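Catalase (Corynebacterium glutamicum, PDB 4B7H) catalyses the breakdown of hydrogen peroxide to water and oxygen with a haem cofactor, carries bound NADPH, and is inhibited by nitric oxide. Local coordinates at residues F126-Y131 with Y228-R233; D138-N143 with Q346-A351; D451-P456 with N496-N501. All blocks are in the same frame, centred on the assembly; numbering follows the deposited sequence.

How the contacts relate
Contacts 1 and 2 are neighbours in the catalase core, their centres about 13 Å apart, and both reach the same haem. Strands 125-132 and 135-142 pair antiparallel, so Leu128 of contact 1 and Ile139 of contact 2 meet in the backbone while Arg129 forms a salt bridge to Asp138. Contact 1 is part of the apolar packing inside the barrel; contact 2 spans the haem face, with the Arg348 side chain about 5 Å from bound nitric oxide. Contact 3 belongs to the C-terminal helical region, about 30 Å from contact 1 and about 27 Å from contact 2 between centres, touching neither. NADPH relates it to the core: its Gln455 and contact 1's His229 line one pocket.

Contact 1: F126-Y131 with Y228-R233; sequences FALRFY and YHFKTR. With HEM (protoporphyrin IX containing Fe), chain E.
Phe126 holds its CG opposite the backbone N (chi1 -162°), whereas Leu128, two residues on, has CG beside its N (chi1 -67°); the two settings direct both side chains at the ring of Phe230, which comes from the facing strand with its own CG beside the backbone N. Leu128 supplies the closer of the two contacts. Its CD1 methyl lies over one face of the Phe230 ring in a CH-pi interaction, 3.9 Å from the centroid and displaced toward the rim that carries CE2, the nearest ring atom at 3.7 Å from CD1. Phe126 meets the same ring differently. The two planes are almost parallel, at 9°, yet they have slid so far past one another that the centroids stand 5.9 Å apart and the rings barely overlap; the touch is made by Phe126 CE1 and Phe230 CD2, 4.1 Å from each other. Strands 125-132 and 223-232 belong to the antiparallel beta barrel of the catalase fold but are not paired with each other, and their backbones remain well separated, with 9.4 Å between the CA atoms of Phe126 and Phe230. The side chains of Phe126, Leu128 and Phe230 thus bridge the barrel interior. Neighbouring strands add to this apolar core, Val105 against Leu128 and Val273 against Phe230. Ala127 points the other way, outside the barrel, where its CB is 4.0 Å from HEM CBD, on a propionate arm of the haem. On strand 223-232, His229 touches NADPH and is hydrogen-bonded through NE2 to Gln276 OE1.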
# COMPACT_ATOMS: atom_id res chain seq x y z
N PHE A 126 -13.28 23.81 -7.71
CA PHE A 126 -12.55 25.01 -8.09
C PHE A 126 -11.49 25.17 -7.00
O PHE A 126 -11.66 25.93 -6.05
CB PHE A 126 -13.53 26.19 -8.11
CG PHE A 126 -13.05 27.40 -8.88
CD1 PHE A 126 -11.96 28.13 -8.43
CD2 PHE A 126 -13.73 27.83 -10.01
CE1 PHE A 126 -11.53 29.26 -9.14
CE2 PHE A 126 -13.31 28.97 -10.71
CZ PHE A 126 -12.21 29.68 -10.27
N ALA A 127 -10.39 24.44 -7.15
CA ALA A 127 -9.42 24.26 -6.07
C ALA A 127 -8.08 24.91 -6.38
O ALA A 127 -7.36 24.47 -7.28
CB ALA A 127 -9.25 22.78 -5.77
N LEU A 128 -7.74 25.92 -5.59
CA LEU A 128 -6.54 26.73 -5.82
C LEU A 128 -5.46 26.45 -4.80
O LEU A 128 -5.76 26.27 -3.62
CB LEU A 128 -6.91 28.21 -5.71
CG LEU A 128 -7.83 28.72 -6.81
CD1 LEU A 128 -8.65 29.89 -6.30
CD2 LEU A 128 -7.01 29.12 -8.03
N ARG A 129 -4.20 26.44 -5.25
CA ARG A 129 -3.04 26.50 -4.37
C ARG A 129 -2.26 27.76 -4.68
O ARG A 129 -1.95 28.02 -5.84
CB ARG A 129 -2.10 25.32 -4.58
CG ARG A 129 -0.70 25.57 -3.98
CD ARG A 129 0.05 24.26 -3.78
NE ARG A 129 -0.72 23.41 -2.88
CZ ARG A 129 -0.66 22.08 -2.83
NH1 ARG A 129 0.18 21.43 -3.63
NH2 ARG A 129 -1.43 21.41 -1.99
N PHE A 130 -1.93 28.52 -3.64
CA PHE A 130 -1.02 29.65 -3.78
C PHE A 130 0.29 29.29 -3.10
O PHE A 130 0.32 28.95 -1.91
CB PHE A 130 -1.65 30.90 -3.16
CG PHE A 130 -2.99 31.25 -3.74
CD1 PHE A 130 -3.08 31.76 -5.02
CD2 PHE A 130 -4.16 31.03 -3.02
CE1 PHE A 130 -4.32 32.07 -5.58
CE2 PHE A 130 -5.41 31.33 -3.57
CZ PHE A 130 -5.48 31.85 -4.86
N TYR A 131 1.38 29.32 -3.88
CA TYR A 131 2.70 28.98 -3.35
C TYR A 131 3.29 30.23 -2.70
O TYR A 131 4.10 30.93 -3.30
CB TYR A 131 3.62 28.46 -4.47
CG TYR A 131 3.17 27.14 -5.10
CD1 TYR A 131 2.24 27.11 -6.14
CD2 TYR A 131 3.69 25.92 -4.65
CE1 TYR A 131 1.84 25.91 -6.72
CE2 TYR A 131 3.29 24.71 -5.22
CZ TYR A 131 2.37 24.71 -6.27
OH TYR A 131 1.96 23.53 -6.84
N TYR A 228 -14.74 34.09 0.25
CA TYR A 228 -14.05 34.32 -1.02
C TYR A 228 -14.96 34.13 -2.22
O TYR A 228 -15.71 33.15 -2.29
CB TYR A 228 -12.91 33.34 -1.16
CG TYR A 228 -11.77 33.52 -0.20
CD1 TYR A 228 -10.83 34.53 -0.39
CD2 TYR A 228 -11.59 32.64 0.87
CE1 TYR A 228 -9.76 34.68 0.48
CE2 TYR A 228 -10.53 32.78 1.74
CZ TYR A 228 -9.61 33.80 1.54
OH TYR A 228 -8.54 33.93 2.39
N HIS A 229 -14.84 35.05 -3.17
CA HIS A 229 -15.53 34.99 -4.44
C HIS A 229 -14.55 35.21 -5.57
O HIS A 229 -13.83 36.16 -5.57
CB HIS A 229 -16.66 36.09 -4.49
CG HIS A 229 -17.77 35.90 -3.50
ND1 HIS A 229 -19.00 35.62 -3.84
CD2 HIS A 229 -17.76 36.03 -2.15
CE1 HIS A 229 -19.73 35.54 -2.77
NE2 HIS A 229 -18.97 35.81 -1.73
N PHE A 230 -14.52 34.28 -6.51
CA PHE A 230 -13.64 34.38 -7.67
C PHE A 230 -14.53 34.59 -8.89
O PHE A 230 -15.21 33.67 -9.36
CB PHE A 230 -12.79 33.11 -7.79
CG PHE A 230 -12.07 32.75 -6.51
CD1 PHE A 230 -11.12 33.60 -5.97
CD2 PHE A 230 -12.37 31.57 -5.84
CE1 PHE A 230 -10.46 33.28 -4.78
CE2 PHE A 230 -11.71 31.25 -4.66
CZ PHE A 230 -10.77 32.10 -4.13
N LYS A 231 -14.55 35.83 -9.39
CA LYS A 231 -15.54 36.23 -10.39
C LYS A 231 -14.96 36.13 -11.79
O LYS A 231 -14.00 36.83 -12.14
CB LYS A 231 -16.08 37.64 -10.10
CG LYS A 231 -16.62 37.83 -8.68
CD LYS A 231 -17.82 36.94 -8.38
CE LYS A 231 -19.04 37.34 -9.20
NZ LYS A 231 -20.25 36.55 -8.79
N THR A 232 -15.52 35.24 -12.60
CA THR A 232 -14.93 34.95 -13.90
C THR A 232 -15.00 36.14 -14.86
O THR A 232 -16.05 36.74 -15.05
CB THR A 232 -15.58 33.73 -14.57
OG1 THR A 232 -15.11 33.64 -15.92
CG2 THR A 232 -17.10 33.84 -14.58
N ARG A 233 -13.86 36.47 -15.46
CA ARG A 233 -13.84 37.51 -16.48
C ARG A 233 -14.38 37.02 -17.81
O ARG A 233 -14.72 37.83 -18.69
CB ARG A 233 -12.44 38.07 -16.66
CG ARG A 233 -12.03 38.99 -15.55
CD ARG A 233 -10.97 39.97 -16.01
NE ARG A 233 -10.41 40.68 -14.87
CZ ARG A 233 -9.29 41.39 -14.91
NH1 ARG A 233 -8.61 41.49 -16.04
NH2 ARG A 233 -8.85 41.99 -13.82
CHA HEM E . -12.18 16.58 -2.81
CHB HEM E . -13.67 15.64 1.71
CHC HEM E . -16.98 19.15 1.27
CHD HEM E . -14.44 20.89 -2.44
C1A HEM E . -12.30 16.01 -1.57
C2A HEM E . -11.48 14.94 -1.04
C3A HEM E . -11.90 14.70 0.22
C4A HEM E . -12.98 15.60 0.52
CMA HEM E . -11.36 13.67 1.22
CAA HEM E . -10.34 14.23 -1.81
CBA HEM E . -9.05 15.00 -1.60
CGA HEM E . -7.85 14.29 -2.16
O1A HEM E . -6.95 14.99 -2.69
O2A HEM E . -7.75 13.03 -2.07
C1B HEM E . -14.72 16.49 1.99
C2B HEM E . -15.52 16.49 3.19
C3B HEM E . -16.45 17.45 3.05
C4B HEM E . -16.24 18.09 1.77
CMB HEM E . -15.30 15.51 4.36
CAB HEM E . -17.56 17.91 4.02
CBB HEM E . -17.44 17.78 5.34
C1C HEM E . -16.48 20.04 0.33
C2C HEM E . -16.82 21.44 0.16
C3C HEM E . -16.10 21.91 -0.88
C4C HEM E . -15.28 20.82 -1.37
CMC HEM E . -17.84 22.21 1.03
CAC HEM E . -16.01 23.34 -1.47
CBC HEM E . -16.23 24.44 -0.73
C1D HEM E . -13.66 19.87 -2.91
C2D HEM E . -12.88 19.97 -4.10
C3D HEM E . -12.18 18.65 -4.23
C4D HEM E . -12.59 17.86 -3.09
CMD HEM E . -12.79 21.16 -5.05
CAD HEM E . -11.20 18.28 -5.33
CBD HEM E . -9.86 18.94 -5.04
CGD HEM E . -8.98 18.63 -6.21
O1D HEM E . -7.97 17.90 -6.04
O2D HEM E . -9.31 19.09 -7.33
NA HEM E . -13.20 16.41 -0.59
NB HEM E . -15.18 17.47 1.14
NC HEM E . -15.53 19.69 -0.62
ND HEM E . -13.48 18.61 -2.34
FE HEM E . -14.39 18.03 -0.64

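Contact 2: D138-N143 with Q346-A351. With HEM (protoporphyrin IX containing Fe), chain E.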
# COMPACT_ATOMS: atom_id res chain seq x y z
N ASP A 138 -4.00 26.83 0.31
CA ASP A 138 -4.98 26.30 -0.63
C ASP A 138 -6.36 26.80 -0.28
O ASP A 138 -6.75 26.75 0.89
CB ASP A 138 -5.02 24.76 -0.60
CG ASP A 138 -3.71 24.10 -1.02
OD1 ASP A 138 -2.78 24.80 -1.48
OD2 ASP A 138 -3.65 22.86 -0.91
N ILE A 139 -7.07 27.27 -1.29
CA ILE A 139 -8.50 27.53 -1.15
C ILE A 139 -9.21 26.52 -2.03
O ILE A 139 -9.26 26.65 -3.26
CB ILE A 139 -8.90 28.98 -1.52
CG1 ILE A 139 -8.10 29.98 -0.68
CG2 ILE A 139 -10.41 29.17 -1.31
CD1 ILE A 139 -8.36 31.44 -1.01
N VAL A 140 -9.70 25.46 -1.39
CA VAL A 140 -10.29 24.34 -2.10
C VAL A 140 -11.78 24.63 -2.17
O VAL A 140 -12.55 24.27 -1.27
CB VAL A 140 -9.96 23.01 -1.38
CG1 VAL A 140 -10.50 21.83 -2.16
CG2 VAL A 140 -8.44 22.88 -1.22
N GLY A 141 -12.18 25.32 -3.24
CA GLY A 141 -13.54 25.78 -3.37
C GLY A 141 -14.35 25.02 -4.40
O GLY A 141 -13.91 23.99 -4.90
N ASN A 142 -15.55 25.52 -4.68
CA ASN A 142 -16.44 24.97 -5.69
C ASN A 142 -17.01 26.12 -6.51
O ASN A 142 -16.80 27.28 -6.17
CB ASN A 142 -17.61 24.21 -5.03
CG ASN A 142 -17.27 22.76 -4.70
OD1 ASN A 142 -16.48 22.10 -5.38
ND2 ASN A 142 -17.91 22.25 -3.66
N ASN A 143 -17.74 25.79 -7.58
CA ASN A 143 -18.40 26.81 -8.40
C ASN A 143 -19.78 27.24 -7.85
O ASN A 143 -20.62 27.76 -8.60
CB ASN A 143 -18.53 26.33 -9.85
CG ASN A 143 -19.53 25.21 -9.99
OD1 ASN A 143 -19.93 24.59 -9.01
ND2 ASN A 143 -19.93 24.94 -11.22
N GLN A 346 -14.67 22.12 9.43
CA GLN A 346 -13.83 21.49 10.44
C GLN A 346 -13.58 20.01 10.13
O GLN A 346 -12.48 19.51 10.35
CB GLN A 346 -14.41 21.72 11.85
CG GLN A 346 -14.45 23.22 12.17
CD GLN A 346 -14.28 23.55 13.63
OE1 GLN A 346 -14.09 22.67 14.49
NE2 GLN A 346 -14.35 24.84 13.94
N ALA A 347 -14.58 19.32 9.59
CA ALA A 347 -14.37 17.95 9.13
C ALA A 347 -13.39 17.89 7.95
O ALA A 347 -12.52 17.02 7.90
CB ALA A 347 -15.70 17.30 8.77
N ARG A 348 -13.53 18.82 7.00
CA ARG A 348 -12.61 18.89 5.86
C ARG A 348 -11.16 19.06 6.29
O ARG A 348 -10.26 18.49 5.68
CB ARG A 348 -13.00 20.02 4.92
CG ARG A 348 -14.35 19.83 4.25
CD ARG A 348 -14.65 21.01 3.35
NE ARG A 348 -13.83 20.97 2.14
CZ ARG A 348 -13.41 22.05 1.47
NH1 ARG A 348 -13.72 23.27 1.89
NH2 ARG A 348 -12.67 21.90 0.38
N ILE A 349 -10.92 19.84 7.34
CA ILE A 349 -9.55 20.10 7.78
C ILE A 349 -8.85 18.79 8.16
O ILE A 349 -7.63 18.65 7.99
CB ILE A 349 -9.52 21.15 8.92
CG1 ILE A 349 -10.10 22.49 8.43
CG2 ILE A 349 -8.12 21.35 9.45
CD1 ILE A 349 -9.36 23.13 7.26
N PHE A 350 -9.62 17.81 8.62
CA PHE A 350 -9.08 16.48 8.84
C PHE A 350 -8.99 15.63 7.56
O PHE A 350 -7.97 14.99 7.29
CB PHE A 350 -9.91 15.71 9.88
CG PHE A 350 -9.63 14.23 9.86
CD1 PHE A 350 -8.43 13.74 10.35
CD2 PHE A 350 -10.54 13.34 9.30
CE1 PHE A 350 -8.15 12.38 10.31
CE2 PHE A 350 -10.26 11.98 9.26
CZ PHE A 350 -9.06 11.50 9.77
N ALA A 351 -10.06 15.63 6.78
CA ALA A 351 -10.30 14.61 5.77
C ALA A 351 -9.34 14.57 4.59
O ALA A 351 -9.06 13.49 4.08
CB ALA A 351 -11.73 14.69 5.28
CHA HEM E . -12.18 16.58 -2.81
CHB HEM E . -13.67 15.64 1.71
CHC HEM E . -16.98 19.15 1.27
CHD HEM E . -14.44 20.89 -2.44
C1A HEM E . -12.30 16.01 -1.57
C2A HEM E . -11.48 14.94 -1.04
C3A HEM E . -11.90 14.70 0.22
C4A HEM E . -12.98 15.60 0.52
CMA HEM E . -11.36 13.67 1.22
CAA HEM E . -10.34 14.23 -1.81
CBA HEM E . -9.05 15.00 -1.60
CGA HEM E . -7.85 14.29 -2.16
O1A HEM E . -6.95 14.99 -2.69
O2A HEM E . -7.75 13.03 -2.07
C1B HEM E . -14.72 16.49 1.99
C2B HEM E . -15.52 16.49 3.19
C3B HEM E . -16.45 17.45 3.05
C4B HEM E . -16.24 18.09 1.77
CMB HEM E . -15.30 15.51 4.36
CAB HEM E . -17.56 17.91 4.02
CBB HEM E . -17.44 17.78 5.34
C1C HEM E . -16.48 20.04 0.33
C2C HEM E . -16.82 21.44 0.16
C3C HEM E . -16.10 21.91 -0.88
C4C HEM E . -15.28 20.82 -1.37
CMC HEM E . -17.84 22.21 1.03
CAC HEM E . -16.01 23.34 -1.47
CBC HEM E . -16.23 24.44 -0.73
C1D HEM E . -13.66 19.87 -2.91
C2D HEM E . -12.88 19.97 -4.10
C3D HEM E . -12.18 18.65 -4.23
C4D HEM E . -12.59 17.86 -3.09
CMD HEM E . -12.79 21.16 -5.05
CAD HEM E . -11.20 18.28 -5.33
CBD HEM E . -9.86 18.94 -5.04
CGD HEM E . -8.98 18.63 -6.21
O1D HEM E . -7.97 17.90 -6.04
O2D HEM E . -9.31 19.09 -7.33
NA HEM E . -13.20 16.41 -0.59
NB HEM E . -15.18 17.47 1.14
NC HEM E . -15.53 19.69 -0.62
ND HEM E . -13.48 18.61 -2.34
FE HEM E . -14.39 18.03 -0.64
O HOH W 1 -13.13 26.11 0.76
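Arg348 NH2 donates to the backbone oxygen of Val140, 2.9 Å from Val140 O, and so ties helix 343-359 to barrel strand 135-142 across the face of the haem; this arginine, one turn before a tyrosine, is part of what is, as in related catalases, probably the proximal side of the haem site. The bond is fairly straight, with an angle of 155° at the hydrogen, and Val140 O sits at the guanidinium edge, 15° out of its plane. A water strengthens the link: it donates to Val140 O at 2.8 Å and accepts from Arg348 NH1 at 3.1 Å, so the carbonyl oxygen is gripped by two donors. Val140 CG1 also comes within 3.3 Å of Arg348 NH2 and packs on the porphyrin.

The haem itself forms the floor of the contact. The arginine is extended through CG and CD, then bends at chi3 (73°), which turns one face of the guanidinium to the porphyrin, tilted from it rather than parallel, with HEM C3C facing the middle of the guanidinium and Arg348 NE 3.3 Å from HEM C1C. On the same helix, the methyl groups of Ala347 and Ala351 pack on the haem periphery.

Outside this shell, Arg348 NE is hydrogen-bonded to Tyr352 OH, which as in related catalases is probably the proximal iron ligand, and NH1 is hydrogen-bonded to His212, so the head is held at several points and its rotation is fixed. Strand 135-142 is in turn placed by strand 125-132, through the backbone pairs of Ile139 with Leu128 and Gly141 with Phe126. Gln346 on the helix reaches a neighbouring subunit, where its OE1 accepts from the backbone N of Asn45.

Contact 3: D451-P456 with N496-N501. With NDP (NADPH dihydro-nicotinamide-adenine-dinucleotide phosphate), chain H.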
# COMPACT_ATOMS: atom_id res chain seq x y z
N ASP A 451 -33.81 28.46 8.17
CA ASP A 451 -34.56 27.24 7.88
C ASP A 451 -33.88 26.60 6.66
O ASP A 451 -32.86 27.11 6.19
CB ASP A 451 -36.06 27.53 7.63
CG ASP A 451 -36.37 27.91 6.19
OD1 ASP A 451 -35.53 28.54 5.52
OD2 ASP A 451 -37.47 27.56 5.72
N ASP A 452 -34.43 25.51 6.15
CA ASP A 452 -33.80 24.81 5.04
C ASP A 452 -34.21 25.32 3.66
O ASP A 452 -33.60 24.95 2.66
CB ASP A 452 -34.07 23.31 5.12
CG ASP A 452 -33.40 22.65 6.31
OD1 ASP A 452 -32.36 23.16 6.79
OD2 ASP A 452 -33.90 21.60 6.77
N PHE A 453 -35.24 26.16 3.60
CA PHE A 453 -35.87 26.48 2.33
C PHE A 453 -35.91 27.95 1.92
O PHE A 453 -36.14 28.24 0.75
CB PHE A 453 -37.30 25.92 2.29
CG PHE A 453 -37.35 24.43 2.37
CD1 PHE A 453 -37.04 23.65 1.27
CD2 PHE A 453 -37.69 23.79 3.56
CE1 PHE A 453 -37.08 22.27 1.34
CE2 PHE A 453 -37.72 22.41 3.65
CZ PHE A 453 -37.41 21.65 2.53
N ILE A 454 -35.70 28.88 2.85
CA ILE A 454 -35.90 30.29 2.52
C ILE A 454 -34.92 30.79 1.46
O ILE A 454 -35.31 31.50 0.53
CB ILE A 454 -35.91 31.22 3.77
CG1 ILE A 454 -36.41 32.61 3.38
CG2 ILE A 454 -34.54 31.28 4.44
CD1 ILE A 454 -37.77 32.61 2.72
N GLN A 455 -33.65 30.42 1.57
CA GLN A 455 -32.67 30.92 0.61
C GLN A 455 -32.87 30.45 -0.84
O GLN A 455 -32.80 31.26 -1.75
CB GLN A 455 -31.23 30.72 1.11
CG GLN A 455 -30.89 31.64 2.30
CD GLN A 455 -29.40 31.82 2.48
OE1 GLN A 455 -28.61 31.00 2.02
NE2 GLN A 455 -29.00 32.90 3.13
N PRO A 456 -33.13 29.14 -1.06
CA PRO A 456 -33.44 28.79 -2.45
C PRO A 456 -34.77 29.40 -2.91
O PRO A 456 -34.95 29.65 -4.10
CB PRO A 456 -33.53 27.26 -2.44
CG PRO A 456 -33.72 26.89 -0.99
CD PRO A 456 -32.96 27.94 -0.22
N ASN A 496 -42.21 22.01 -3.30
CA ASN A 496 -43.24 22.92 -2.80
C ASN A 496 -42.71 23.77 -1.65
O ASN A 496 -43.04 24.95 -1.54
CB ASN A 496 -44.48 22.15 -2.33
CG ASN A 496 -45.32 21.66 -3.48
OD1 ASN A 496 -45.21 22.15 -4.61
ND2 ASN A 496 -46.18 20.68 -3.21
N ASN A 497 -41.87 23.17 -0.80
CA ASN A 497 -41.29 23.88 0.33
C ASN A 497 -40.32 24.97 -0.10
O ASN A 497 -40.19 25.99 0.57
CB ASN A 497 -40.60 22.92 1.31
CG ASN A 497 -41.59 22.11 2.14
OD1 ASN A 497 -41.24 21.05 2.66
ND2 ASN A 497 -42.81 22.59 2.25
N VAL A 498 -39.60 24.75 -1.20
CA VAL A 498 -38.78 25.82 -1.77
C VAL A 498 -39.69 26.97 -2.25
O VAL A 498 -39.51 28.13 -1.87
CB VAL A 498 -37.88 25.31 -2.92
CG1 VAL A 498 -37.21 26.47 -3.62
CG2 VAL A 498 -36.85 24.33 -2.38
N ASP A 499 -40.68 26.62 -3.07
CA ASP A 499 -41.64 27.58 -3.59
C ASP A 499 -42.82 26.83 -4.19
O ASP A 499 -42.64 25.88 -4.95
CB ASP A 499 -40.98 28.48 -4.64
CG ASP A 499 -41.94 29.48 -5.23
OD1 ASP A 499 -42.65 29.13 -6.19
OD2 ASP A 499 -41.99 30.62 -4.72
N GLU A 500 -44.04 27.25 -3.84
CA GLU A 500 -45.22 26.52 -4.28
C GLU A 500 -45.40 26.55 -5.79
O GLU A 500 -45.91 25.60 -6.38
CB GLU A 500 -46.47 27.04 -3.58
CG GLU A 500 -46.58 26.60 -2.13
CD GLU A 500 -47.89 27.02 -1.51
OE1 GLU A 500 -48.35 28.16 -1.77
OE2 GLU A 500 -48.47 26.22 -0.75
N ASN A 501 -45.00 27.65 -6.43
CA ASN A 501 -45.13 27.73 -7.89
C ASN A 501 -44.09 26.86 -8.58
O ASN A 501 -44.39 26.19 -9.57
CB ASN A 501 -45.08 29.18 -8.36
CG ASN A 501 -46.23 29.99 -7.84
OD1 ASN A 501 -47.39 29.61 -8.00
ND2 ASN A 501 -45.93 31.10 -7.19
PA NDP H . -28.00 39.30 -5.02
O1A NDP H . -28.98 39.80 -6.01
O2A NDP H . -27.10 40.38 -4.51
O5B NDP H . -27.13 38.15 -5.72
C5B NDP H . -27.76 37.12 -6.43
C4B NDP H . -26.66 36.18 -6.90
O4B NDP H . -27.24 35.09 -7.60
C3B NDP H . -25.70 36.89 -7.85
O3B NDP H . -24.36 36.54 -7.53
C2B NDP H . -26.12 36.34 -9.20
O2B NDP H . -25.13 36.37 -10.21
C1B NDP H . -26.55 34.93 -8.81
N9A NDP H . -27.29 34.23 -9.87
C8A NDP H . -27.85 34.77 -11.00
N7A NDP H . -28.41 33.78 -11.73
C5A NDP H . -28.21 32.60 -11.08
C6A NDP H . -28.57 31.29 -11.38
N6A NDP H . -28.93 30.96 -12.62
N1A NDP H . -28.23 30.29 -10.50
C2A NDP H . -27.53 30.57 -9.35
N3A NDP H . -27.17 31.87 -9.06
C4A NDP H . -27.50 32.87 -9.91
O3 NDP H . -28.81 38.56 -3.83
PN NDP H . -28.13 37.87 -2.54
O1N NDP H . -26.65 38.01 -2.57
O2N NDP H . -28.91 38.34 -1.36
O5D NDP H . -28.49 36.31 -2.74
C5D NDP H . -29.77 35.93 -3.21
C4D NDP H . -29.73 34.48 -3.63
O4D NDP H . -28.82 34.34 -4.70
C3D NDP H . -29.23 33.58 -2.51
O3D NDP H . -30.31 33.08 -1.73
C2D NDP H . -28.47 32.50 -3.26
O2D NDP H . -29.33 31.43 -3.54
C1D NDP H . -28.08 33.13 -4.59
N1N NDP H . -26.63 33.41 -4.66
C2N NDP H . -26.03 34.04 -3.61
C3N NDP H . -24.67 34.34 -3.61
C7N NDP H . -24.11 35.02 -2.40
O7N NDP H . -22.77 34.79 -2.07
N7N NDP H . -24.88 35.80 -1.65
C4N NDP H . -23.77 34.00 -4.77
C5N NDP H . -24.52 33.31 -5.87
C6N NDP H . -25.89 33.05 -5.77
P2B NDP H . -25.05 37.61 -11.25
O1X NDP H . -26.40 37.74 -11.92
O2X NDP H . -24.69 38.86 -10.48
O3X NDP H . -23.96 37.27 -12.26
O HOH W 2 -39.03 29.30 0.56
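Phe453 and Pro456 pack against Asn497 and Val498 in a partly buried, mainly apolar contact within the C-terminal helical region of this catalase, where the start of helix 454-463 meets the junction between helices 487-498 and 500-514. The phenyl ring of Phe453 is its main element. Asn497 CB stands almost exactly over the centre of one face, 3.4 Å from the ring centroid and 5° off the normal, a CH-pi contact, with the Asn497 amide plane turned 61° from the ring. The CB of the preceding Asp452 lies over the opposite face, toward the rim. The ring edge is met by Val498, whose CG2 is 3.7 Å from Phe453 CD1, while the other methyl branch, CG1, reaches Pro456 CB at 3.9 Å; the valine thereby wedges between the ring and the proline.

Polar joining falls to a water that donates to both backbone oxygens, at 3.1 Å to Phe453 O and 2.7 Å to Val498 O. An aspartate acts near each helix start. Asp451 OD1 accepts from Ile454 N at 2.7 Å through its syn lone pair, an Asx motif that braces the turn carrying Phe453, and Asp499, at the N-cap of helix 500-514, accepts a weak capping bond from Asn501 N. Arg461 of helix 454-463 forms a salt bridge to Asp499 OD2 and also bonds Val498 O, tying the junction back to the first helix. Between Phe453 and Pro456, Gln455 belongs to the NADPH pocket: its backbone O accepts a weak hydrogen bond from the ribose hydroxyl NDP O3D, 3.1 Å from Gln455 O.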